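Local coordinates for protein streptomycin 3''-adenylyltransferase (PDB 6SXJ) that transfers adenylyl from ATP to the 9-hydroxyl of spectinomycin, releasing diphosphate and making bacteria resistant to spectinomycin but not to streptomycin, at residues W98-I107 against P122-T131; N183-L193 against K203-A211. All blocks are in the same frame, centred on the assembly; numbering follows the deposited sequence.

Overall arrangement
The two contacts lie on opposite sides of the chain's centre, their centres about 24 Å apart, and both are partly buried. Contact 1 belongs to the nucleotidyltransferase sheet: it adds an outermost strand and then leads into helix 130-139, so backbone hydrogen bonds and side-chain amides carry much of it. Contact 2 joins two helices, 181-196 and 203-212, within the region of the C-terminal adenylyltransferase family, and is held by apolar side chains, with alanine and glycine where the helices come close and a lysine at its outer end. The nearest atoms of contact 1 and contact 2 are about 6 Å apart. Helix 159-173 lies beside a segment of each: its Ser169 touches Asp129 of 122-131 and Met191 of 183-193.

Contact 1 (W98-I107 against P122-T131); sequences WNHPPKQEFI and PQKELNSDLT
Gln104 and Glu125 form a hydrogen-bonded antiparallel pair that attaches the short strand 125-126 to the edge of the nucleotidyltransferase sheet; Gln104 N reaches Glu125 O over 2.8 Å, and the return bond closes the pair. Asn127 N to Pro102 O continues the register. The contact is tightly packed on the Gln104 side. Extended with CG anti to its backbone N (chi1 170°), Gln104 brings OE1 within 2.7 Å of Asn127 ND2, in a nearly straight bond (170°). The two amides stand almost at right angles: OE1 lies in the plane of the Asn127 amide, whereas ND2 is tilted out of the Gln104 carbonyl plane. Asn127 OD1 caps the turn into helix 130-139 through a weak bond from Asp129 N, and Leu130 CD2 packs 3.9 Å from Pro102 CG. Toward solvent, Lys103 and Leu126 run side by side on the other face, their aliphatic parts only brushing. Lys124 NZ pairs with Glu94 and, less surely, with Glu105, whose OE2 is held by Leu57 N. At the far end Pro122 CB rests 3.9 Å from Phe106 CD1, beside the beta bulge that Glu105 and Phe106 make opposite Ile89. At a second tight place, beyond the cis peptide bond preceding Pro101, the buried His100 ring is held at one edge: ND1 shares a 2.8 Å hydrogen bond with Thr131 OG1, which also meets the Trp98 ring edge, 3.3 Å from CZ2.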
loop_
_atom_site.group_PDB
_atom_site.type_symbol
_atom_site.label_atom_id
_atom_site.label_comp_id
_atom_site.label_asym_id
_atom_site.label_seq_id
_atom_site.Cartn_x
_atom_site.Cartn_y
_atom_site.Cartn_z
ATOM N N TRP A 98 12.756 -2.289 17.096
ATOM C CA TRP A 98 11.994 -2.783 15.957
ATOM C C TRP A 98 11.389 -4.144 16.279
ATOM O O TRP A 98 12.046 -5.017 16.854
ATOM C CB TRP A 98 12.871 -2.892 14.713
ATOM C CG TRP A 98 12.148 -3.569 13.585
ATOM C CD1 TRP A 98 12.387 -4.816 13.089
ATOM C CD2 TRP A 98 11.046 -3.045 12.836
ATOM N NE1 TRP A 98 11.512 -5.097 12.070
ATOM C CE2 TRP A 98 10.672 -4.026 11.899
ATOM C CE3 TRP A 98 10.335 -1.840 12.867
ATOM C CZ2 TRP A 98 9.632 -3.834 10.986
ATOM C CZ3 TRP A 98 9.300 -1.655 11.965
ATOM C CH2 TRP A 98 8.958 -2.648 11.040
ATOM N N ASN A 99 10.122 -4.322 15.911
ATOM C CA ASN A 99 9.429 -5.584 16.156
ATOM C C ASN A 99 8.448 -5.836 15.025
ATOM O O ASN A 99 7.576 -5.002 14.764
ATOM C CB ASN A 99 8.693 -5.562 17.498
ATOM C CG ASN A 99 7.824 -6.794 17.705
ATOM O OD1 ASN A 99 6.644 -6.807 17.346
ATOM N ND2 ASN A 99 8.409 -7.837 18.282
ATOM N N HIS A 100 8.585 -6.978 14.367
ATOM C CA HIS A 100 7.613 -7.375 13.356
ATOM C C HIS A 100 6.554 -8.279 13.982
ATOM O O HIS A 100 6.906 -9.250 14.666
ATOM C CB HIS A 100 8.293 -8.100 12.209
ATOM C CG HIS A 100 7.340 -8.626 11.186
ATOM N ND1 HIS A 100 6.742 -7.820 10.240
ATOM C CD2 HIS A 100 6.868 -9.874 10.966
ATOM C CE1 HIS A 100 5.949 -8.550 9.481
ATOM N NE2 HIS A 100 6.008 -9.802 9.898
ATOM N N PRO A 101 5.254 -8.005 13.776
ATOM C CA PRO A 101 4.683 -6.916 12.968
ATOM C C PRO A 101 4.629 -5.583 13.716
ATOM O O PRO A 101 4.487 -5.583 14.934
ATOM C CB PRO A 101 3.277 -7.425 12.648
ATOM C CG PRO A 101 2.912 -8.268 13.827
ATOM C CD PRO A 101 4.205 -8.823 14.412
ATOM N N PRO A 102 4.747 -4.464 13.001
ATOM C CA PRO A 102 4.842 -3.167 13.678
ATOM C C PRO A 102 3.478 -2.597 14.042
ATOM O O PRO A 102 2.432 -3.009 13.539
ATOM C CB PRO A 102 5.555 -2.282 12.648
ATOM C CG PRO A 102 5.168 -2.873 11.321
ATOM C CD PRO A 102 4.920 -4.347 11.538
ATOM N N LYS A 103 3.516 -1.621 14.946
ATOM C CA LYS A 103 2.312 -0.934 15.375
ATOM C C LYS A 103 1.944 0.188 14.408
ATOM O O LYS A 103 2.802 0.942 13.939
ATOM C CB LYS A 103 2.501 -0.374 16.786
ATOM C CG LYS A 103 2.528 -1.440 17.900
ATOM C CD LYS A 103 3.157 -0.868 19.175
ATOM C CE LYS A 103 3.890 -1.929 19.993
ATOM N NZ LYS A 103 5.183 -1.420 20.554
ATOM N N GLN A 104 0.647 0.287 14.128
ATOM C CA GLN A 104 0.073 1.231 13.184
ATOM C C GLN A 104 -1.011 2.013 13.908
ATOM O O GLN A 104 -1.959 1.420 14.432
ATOM C CB GLN A 104 -0.503 0.491 11.971
ATOM C CG GLN A 104 -1.342 1.354 11.034
ATOM C CD GLN A 104 -1.879 0.570 9.850
ATOM O OE1 GLN A 104 -1.118 0.138 8.980
ATOM N NE2 GLN A 104 -3.190 0.376 9.810
ATOM N N GLU A 105 -0.887 3.343 13.916
ATOM C CA GLU A 105 -1.773 4.195 14.702
ATOM C C GLU A 105 -3.066 4.550 13.987
ATOM O O GLU A 105 -4.077 4.814 14.647
ATOM C CB GLU A 105 -1.044 5.495 15.074
ATOM C CG GLU A 105 -1.948 6.568 15.679
ATOM C CD GLU A 105 -2.366 6.230 17.097
ATOM O OE1 GLU A 105 -1.856 5.240 17.639
ATOM O OE2 GLU A 105 -3.191 6.954 17.684
ATOM N N PHE A 106 -3.053 4.596 12.661
ATOM C CA PHE A 106 -4.195 5.091 11.911
ATOM C C PHE A 106 -3.958 4.788 10.445
ATOM O O PHE A 106 -2.815 4.790 9.975
ATOM C CB PHE A 106 -4.394 6.597 12.123
ATOM C CG PHE A 106 -5.450 7.205 11.246
ATOM C CD1 PHE A 106 -6.778 7.170 11.623
ATOM C CD2 PHE A 106 -5.113 7.823 10.042
ATOM C CE1 PHE A 106 -7.756 7.730 10.826
ATOM C CE2 PHE A 106 -6.088 8.381 9.235
ATOM C CZ PHE A 106 -7.414 8.337 9.632
ATOM N N ILE A 107 -5.045 4.530 9.730
ATOM C CA ILE A 107 -4.980 4.304 8.294
ATOM C C ILE A 107 -6.189 4.966 7.655
ATOM O O ILE A 107 -7.330 4.676 8.033
ATOM C CB ILE A 107 -4.939 2.805 7.946
ATOM C CG1 ILE A 107 -5.102 2.600 6.437
ATOM C CG2 ILE A 107 -6.024 2.053 8.715
ATOM C CD1 ILE A 107 -3.861 3.000 5.614
ATOM N N PRO A 122 -10.323 3.732 12.914
ATOM C CA PRO A 122 -9.089 2.946 13.046
ATOM C C PRO A 122 -8.497 3.053 14.445
ATOM O O PRO A 122 -8.302 4.146 14.981
ATOM C CB PRO A 122 -8.166 3.552 11.978
ATOM C CG PRO A 122 -9.117 4.054 10.924
ATOM C CD PRO A 122 -10.309 4.579 11.701
ATOM N N GLN A 123 -8.245 1.898 15.052
ATOM C CA GLN A 123 -7.607 1.797 16.354
ATOM C C GLN A 123 -6.194 1.266 16.163
ATOM O O GLN A 123 -5.866 0.687 15.124
ATOM C CB GLN A 123 -8.406 0.878 17.291
ATOM C CG GLN A 123 -9.720 1.492 17.749
ATOM C CD GLN A 123 -9.549 2.894 18.310
ATOM O OE1 GLN A 123 -8.585 3.173 19.024
ATOM N NE2 GLN A 123 -10.477 3.786 17.977
ATOM N N LYS A 124 -5.355 1.476 17.174
ATOM C CA LYS A 124 -4.004 0.937 17.129
ATOM C C LYS A 124 -4.067 -0.546 16.797
ATOM O O LYS A 124 -4.801 -1.305 17.433
ATOM C CB LYS A 124 -3.290 1.153 18.465
ATOM C CG LYS A 124 -1.909 0.503 18.537
ATOM C CD LYS A 124 -0.880 1.222 17.668
ATOM C CE LYS A 124 -0.646 2.667 18.094
ATOM N NZ LYS A 124 -0.807 2.879 19.571
ATOM N N GLU A 125 -3.302 -0.960 15.793
ATOM C CA GLU A 125 -3.306 -2.356 15.385
ATOM C C GLU A 125 -1.913 -2.739 14.917
ATOM O O GLU A 125 -1.051 -1.886 14.682
ATOM C CB GLU A 125 -4.336 -2.619 14.279
ATOM C CG GLU A 125 -4.401 -1.523 13.233
ATOM C CD GLU A 125 -5.211 -1.917 12.008
ATOM O OE1 GLU A 125 -5.029 -3.053 11.514
ATOM O OE2 GLU A 125 -6.018 -1.081 11.533
ATOM N N LEU A 126 -1.708 -4.043 14.782
ATOM C CA LEU A 126 -0.473 -4.600 14.258
ATOM C C LEU A 126 -0.707 -4.933 12.795
ATOM O O LEU A 126 -1.754 -5.487 12.446
ATOM C CB LEU A 126 -0.056 -5.842 15.042
ATOM C CG LEU A 126 0.568 -5.595 16.420
ATOM C CD1 LEU A 126 2.041 -5.216 16.285
ATOM C CD2 LEU A 126 -0.172 -4.528 17.206
ATOM N N ASN A 127 0.241 -4.564 11.938
ATOM C CA ASN A 127 0.059 -4.673 10.491
ATOM C C ASN A 127 1.357 -5.197 9.890
ATOM O O ASN A 127 2.296 -4.430 9.651
ATOM C CB ASN A 127 -0.333 -3.330 9.882
ATOM C CG ASN A 127 -0.476 -3.391 8.373
ATOM O OD1 ASN A 127 -0.290 -4.444 7.759
ATOM N ND2 ASN A 127 -0.803 -2.252 7.763
ATOM N N SER A 128 1.398 -6.503 9.631
ATOM C CA SER A 128 2.590 -7.091 9.036
ATOM C C SER A 128 2.931 -6.442 7.703
ATOM O O SER A 128 4.108 -6.356 7.338
ATOM C CB SER A 128 2.396 -8.596 8.858
ATOM O OG SER A 128 3.089 -9.057 7.714
ATOM N N ASP A 129 1.923 -5.971 6.964
ATOM C CA ASP A 129 2.189 -5.364 5.667
ATOM C C ASP A 129 2.937 -4.046 5.810
ATOM O O ASP A 129 3.672 -3.648 4.900
ATOM C CB ASP A 129 0.880 -5.145 4.912
ATOM C CG ASP A 129 0.399 -6.394 4.208
ATOM O OD1 ASP A 129 1.252 -7.193 3.770
ATOM O OD2 ASP A 129 -0.831 -6.583 4.094
ATOM N N LEU A 130 2.758 -3.352 6.936
ATOM C CA LEU A 130 3.456 -2.092 7.155
ATOM C C LEU A 130 4.966 -2.279 7.186
ATOM O O LEU A 130 5.710 -1.326 6.925
ATOM C CB LEU A 130 2.967 -1.456 8.456
ATOM C CG LEU A 130 3.632 -0.148 8.877
ATOM C CD1 LEU A 130 3.384 0.966 7.872
ATOM C CD2 LEU A 130 3.120 0.243 10.253
ATOM N N THR A 131 5.441 -3.485 7.489
ATOM C CA THR A 131 6.879 -3.719 7.437
ATOM C C THR A 131 7.415 -3.573 6.017
ATOM O O THR A 131 8.557 -3.143 5.823
ATOM C CB THR A 131 7.212 -5.109 7.990
ATOM O OG1 THR A 131 7.019 -5.109 9.409
ATOM C CG2 THR A 131 8.657 -5.481 7.677
#

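Contact 2 (N183-L193 against K203-A211); sequences NSILTLCRMIL and KDIAGNAVA
Val210, packed against Cys189 and Leu193, has its carbonyl O gripped twice, by the hydroxyls of Ser213 and Ser214 just beyond this segment, which ties off the end of helix 203-212. Its side chain is one of the main apolar points of the contact. With CG1 anti to the backbone N (chi1 -176°), the other branch, CG2, is turned onto the facing helix, where it lies 3.7 Å from Cys189 CB and close to the Cys189 carbonyl O. Cys189 SG reaches the same side chain nearer CG1, 3.8 Å from Val210 CB. Leu193 passes Val210 in the opposite direction and sets its CD1 on Ala206 CB at 3.6 Å, with Ala209 CB a little farther off. Ile201, from the loop before helix 203-212, touches both Leu193 and Ala206.

The two helices belong to the helical C-terminal region of the adenylyltransferase and cross steeply, at 74°, with axes 8.1 Å apart at closest approach. This close approach is consistent with the small residues Ala206 and Gly207 at the crossing. The methyl of Ala206 faces the backbone of Arg190, and Leu186 CD2 lies directly on the bare backbone of Gly207, 3.7 Å from its CA, in the place a beta carbon would need. Ile192 only grazes Val210 and also touches Arg251 and Leu252 of helix 241-253.

Away from this apolar centre, Lys203 stretches along helix 181-196 toward its N-terminal end. Its CB rests against Leu186 CB; a bend at chi3 (121°) then carries the chain alongside Thr187, pointing the same way, though the position of the Thr187 hydroxyl is less sure. The ammonium end crosses the exposed Asn183, NZ lying 3.5 Å from Asn183 CA.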
loop_
_atom_site.group_PDB
_atom_site.type_symbol
_atom_site.label_atom_id
_atom_site.label_comp_id
_atom_site.label_asym_id
_atom_site.label_seq_id
_atom_site.Cartn_x
_atom_site.Cartn_y
_atom_site.Cartn_z
ATOM N N ASN A 183 -5.912 -8.348 -8.276
ATOM C CA ASN A 183 -5.005 -7.888 -7.228
ATOM C C ASN A 183 -4.117 -9.030 -6.748
ATOM O O ASN A 183 -2.889 -8.892 -6.671
ATOM C CB ASN A 183 -5.799 -7.299 -6.059
ATOM C CG ASN A 183 -6.898 -6.361 -6.511
ATOM O OD1 ASN A 183 -7.658 -6.677 -7.429
ATOM N ND2 ASN A 183 -6.992 -5.203 -5.869
ATOM N N SER A 184 -4.723 -10.180 -6.445
ATOM C CA SER A 184 -3.980 -11.281 -5.840
ATOM C C SER A 184 -2.897 -11.801 -6.778
ATOM O O SER A 184 -1.751 -12.017 -6.366
ATOM C CB SER A 184 -4.949 -12.397 -5.449
ATOM O OG SER A 184 -5.690 -12.042 -4.294
ATOM N N ILE A 185 -3.240 -12.005 -8.051
ATOM C CA ILE A 185 -2.255 -12.504 -9.007
ATOM C C ILE A 185 -1.059 -11.566 -9.072
ATOM O O ILE A 185 0.096 -11.987 -8.945
ATOM C CB ILE A 185 -2.892 -12.678 -10.398
ATOM C CG1 ILE A 185 -3.986 -13.741 -10.367
ATOM C CG2 ILE A 185 -1.830 -13.048 -11.418
ATOM C CD1 ILE A 185 -4.672 -13.945 -11.702
ATOM N N LEU A 186 -1.313 -10.278 -9.294
ATOM C CA LEU A 186 -0.211 -9.345 -9.502
ATOM C C LEU A 186 0.514 -9.023 -8.204
ATOM O O LEU A 186 1.724 -8.776 -8.221
ATOM C CB LEU A 186 -0.725 -8.066 -10.165
ATOM C CG LEU A 186 -1.536 -8.307 -11.441
ATOM C CD1 LEU A 186 -2.473 -7.137 -11.699
ATOM C CD2 LEU A 186 -0.626 -8.543 -12.638
ATOM N N THR A 187 -0.194 -9.033 -7.075
ATOM C CA THR A 187 0.490 -8.938 -5.790
ATOM C C THR A 187 1.535 -10.040 -5.658
ATOM O O THR A 187 2.703 -9.775 -5.346
ATOM C CB THR A 187 -0.524 -9.014 -4.647
ATOM O OG1 THR A 187 -1.647 -8.170 -4.935
ATOM C CG2 THR A 187 0.122 -8.573 -3.333
ATOM N N LEU A 188 1.132 -11.289 -5.906
ATOM C CA LEU A 188 2.085 -12.393 -5.860
ATOM C C LEU A 188 3.224 -12.176 -6.848
ATOM O O LEU A 188 4.384 -12.473 -6.544
ATOM C CB LEU A 188 1.372 -13.711 -6.154
ATOM C CG LEU A 188 0.480 -14.302 -5.060
ATOM C CD1 LEU A 188 -0.353 -15.428 -5.645
ATOM C CD2 LEU A 188 1.287 -14.790 -3.895
ATOM N N CYS A 189 2.912 -11.672 -8.044
ATOM C CA CYS A 189 3.968 -11.358 -9.004
ATOM C C CYS A 189 4.908 -10.296 -8.445
ATOM O O CYS A 189 6.136 -10.450 -8.484
ATOM C CB CYS A 189 3.357 -10.894 -10.324
ATOM S SG CYS A 189 2.547 -12.199 -11.264
ATOM N N ARG A 190 4.346 -9.201 -7.927
ATOM C CA ARG A 190 5.149 -8.233 -7.188
ATOM C C ARG A 190 5.914 -8.925 -6.063
ATOM O O ARG A 190 7.123 -8.731 -5.906
ATOM C CB ARG A 190 4.249 -7.123 -6.631
ATOM C CG ARG A 190 5.001 -5.915 -6.083
ATOM C CD ARG A 190 4.084 -4.964 -5.319
ATOM N NE ARG A 190 3.573 -5.533 -4.069
ATOM C CZ ARG A 190 4.300 -5.728 -2.969
ATOM N NH1 ARG A 190 5.588 -5.408 -2.945
ATOM N NH2 ARG A 190 3.732 -6.248 -1.887
ATOM N N MET A 191 5.207 -9.757 -5.287
ATOM C CA MET A 191 5.822 -10.442 -4.146
ATOM C C MET A 191 7.056 -11.222 -4.561
ATOM O O MET A 191 8.051 -11.271 -3.823
ATOM C CB MET A 191 4.821 -11.405 -3.521
ATOM C CG MET A 191 3.777 -10.787 -2.627
ATOM S SD MET A 191 2.948 -12.098 -1.736
ATOM C CE MET A 191 2.066 -11.201 -0.471
ATOM N N ILE A 192 7.021 -11.853 -5.735
ATOM C CA ILE A 192 8.107 -12.720 -6.167
ATOM C C ILE A 192 9.336 -11.893 -6.527
ATOM O O ILE A 192 10.460 -12.193 -6.111
ATOM C CB ILE A 192 7.648 -13.603 -7.342
ATOM C CG1 ILE A 192 6.755 -14.737 -6.824
ATOM C CG2 ILE A 192 8.853 -14.154 -8.085
ATOM C CD1 ILE A 192 5.929 -15.395 -7.898
ATOM N N LEU A 193 9.123 -10.814 -7.283
ATOM C CA LEU A 193 10.231 -9.949 -7.660
ATOM C C LEU A 193 10.993 -9.459 -6.441
ATOM O O LEU A 193 12.207 -9.663 -6.349
ATOM C CB LEU A 193 9.714 -8.777 -8.484
ATOM C CG LEU A 193 9.419 -9.149 -9.939
ATOM C CD1 LEU A 193 8.841 -7.987 -10.727
ATOM C CD2 LEU A 193 10.653 -9.704 -10.618
ATOM N N LYS A 203 2.487 -3.116 -9.831
ATOM C CA LYS A 203 1.848 -4.387 -10.151
ATOM C C LYS A 203 1.894 -4.669 -11.648
ATOM O O LYS A 203 2.349 -5.736 -12.078
ATOM C CB LYS A 203 0.399 -4.385 -9.658
ATOM C CG LYS A 203 0.227 -4.066 -8.189
ATOM C CD LYS A 203 -1.250 -3.882 -7.847
ATOM C CE LYS A 203 -1.697 -4.860 -6.774
ATOM N NZ LYS A 203 -3.182 -4.938 -6.665
ATOM N N ASP A 204 1.418 -3.721 -12.461
ATOM C CA ASP A 204 1.312 -3.982 -13.893
ATOM C C ASP A 204 2.674 -4.286 -14.510
ATOM O O ASP A 204 2.763 -5.106 -15.429
ATOM C CB ASP A 204 0.640 -2.799 -14.601
ATOM C CG ASP A 204 1.192 -1.453 -14.165
ATOM O OD1 ASP A 204 1.642 -0.694 -15.046
ATOM O OD2 ASP A 204 1.165 -1.150 -12.953
ATOM N N ILE A 205 3.745 -3.670 -14.011
ATOM C CA ILE A 205 5.069 -3.973 -14.547
ATOM C C ILE A 205 5.575 -5.299 -13.996
ATOM O O ILE A 205 6.252 -6.059 -14.700
ATOM C CB ILE A 205 6.054 -2.830 -14.243
ATOM C CG1 ILE A 205 5.802 -1.642 -15.173
ATOM C CG2 ILE A 205 7.498 -3.319 -14.395
ATOM C CD1 ILE A 205 4.439 -1.016 -15.010
ATOM N N ALA A 206 5.280 -5.585 -12.724
ATOM C CA ALA A 206 5.641 -6.878 -12.154
ATOM C C ALA A 206 4.890 -8.011 -12.841
ATOM O O ALA A 206 5.428 -9.114 -12.987
ATOM C CB ALA A 206 5.366 -6.889 -10.650
ATOM N N GLY A 207 3.659 -7.753 -13.287
ATOM C CA GLY A 207 2.879 -8.803 -13.926
ATOM C C GLY A 207 3.484 -9.274 -15.233
ATOM O O GLY A 207 3.595 -10.477 -15.484
ATOM N N ASN A 208 3.869 -8.335 -16.098
ATOM C CA ASN A 208 4.488 -8.701 -17.365
ATOM C C ASN A 208 5.924 -9.179 -17.202
ATOM O O ASN A 208 6.414 -9.920 -18.061
ATOM C CB ASN A 208 4.439 -7.516 -18.332
ATOM C CG ASN A 208 3.073 -6.848 -18.361
ATOM O OD1 ASN A 208 2.491 -6.571 -17.315
ATOM N ND2 ASN A 208 2.553 -6.601 -19.557
ATOM N N ALA A 209 6.599 -8.799 -16.115
ATOM C CA ALA A 209 7.937 -9.324 -15.863
ATOM C C ALA A 209 7.881 -10.778 -15.408
ATOM O O ALA A 209 8.710 -11.596 -15.825
ATOM C CB ALA A 209 8.648 -8.463 -14.821
ATOM N N VAL A 210 6.913 -11.123 -14.554
ATOM C CA VAL A 210 6.823 -12.496 -14.061
ATOM C C VAL A 210 6.153 -13.400 -15.090
ATOM O O VAL A 210 6.534 -14.565 -15.247
ATOM C CB VAL A 210 6.080 -12.542 -12.713
ATOM C CG1 VAL A 210 6.074 -13.967 -12.159
ATOM C CG2 VAL A 210 6.708 -11.583 -11.717
ATOM N N ALA A 211 5.141 -12.886 -15.800
ATOM C CA ALA A 211 4.480 -13.679 -16.831
ATOM C C ALA A 211 5.482 -14.185 -17.862
ATOM O O ALA A 211 5.354 -15.307 -18.366
ATOM C CB ALA A 211 3.386 -12.851 -17.505
#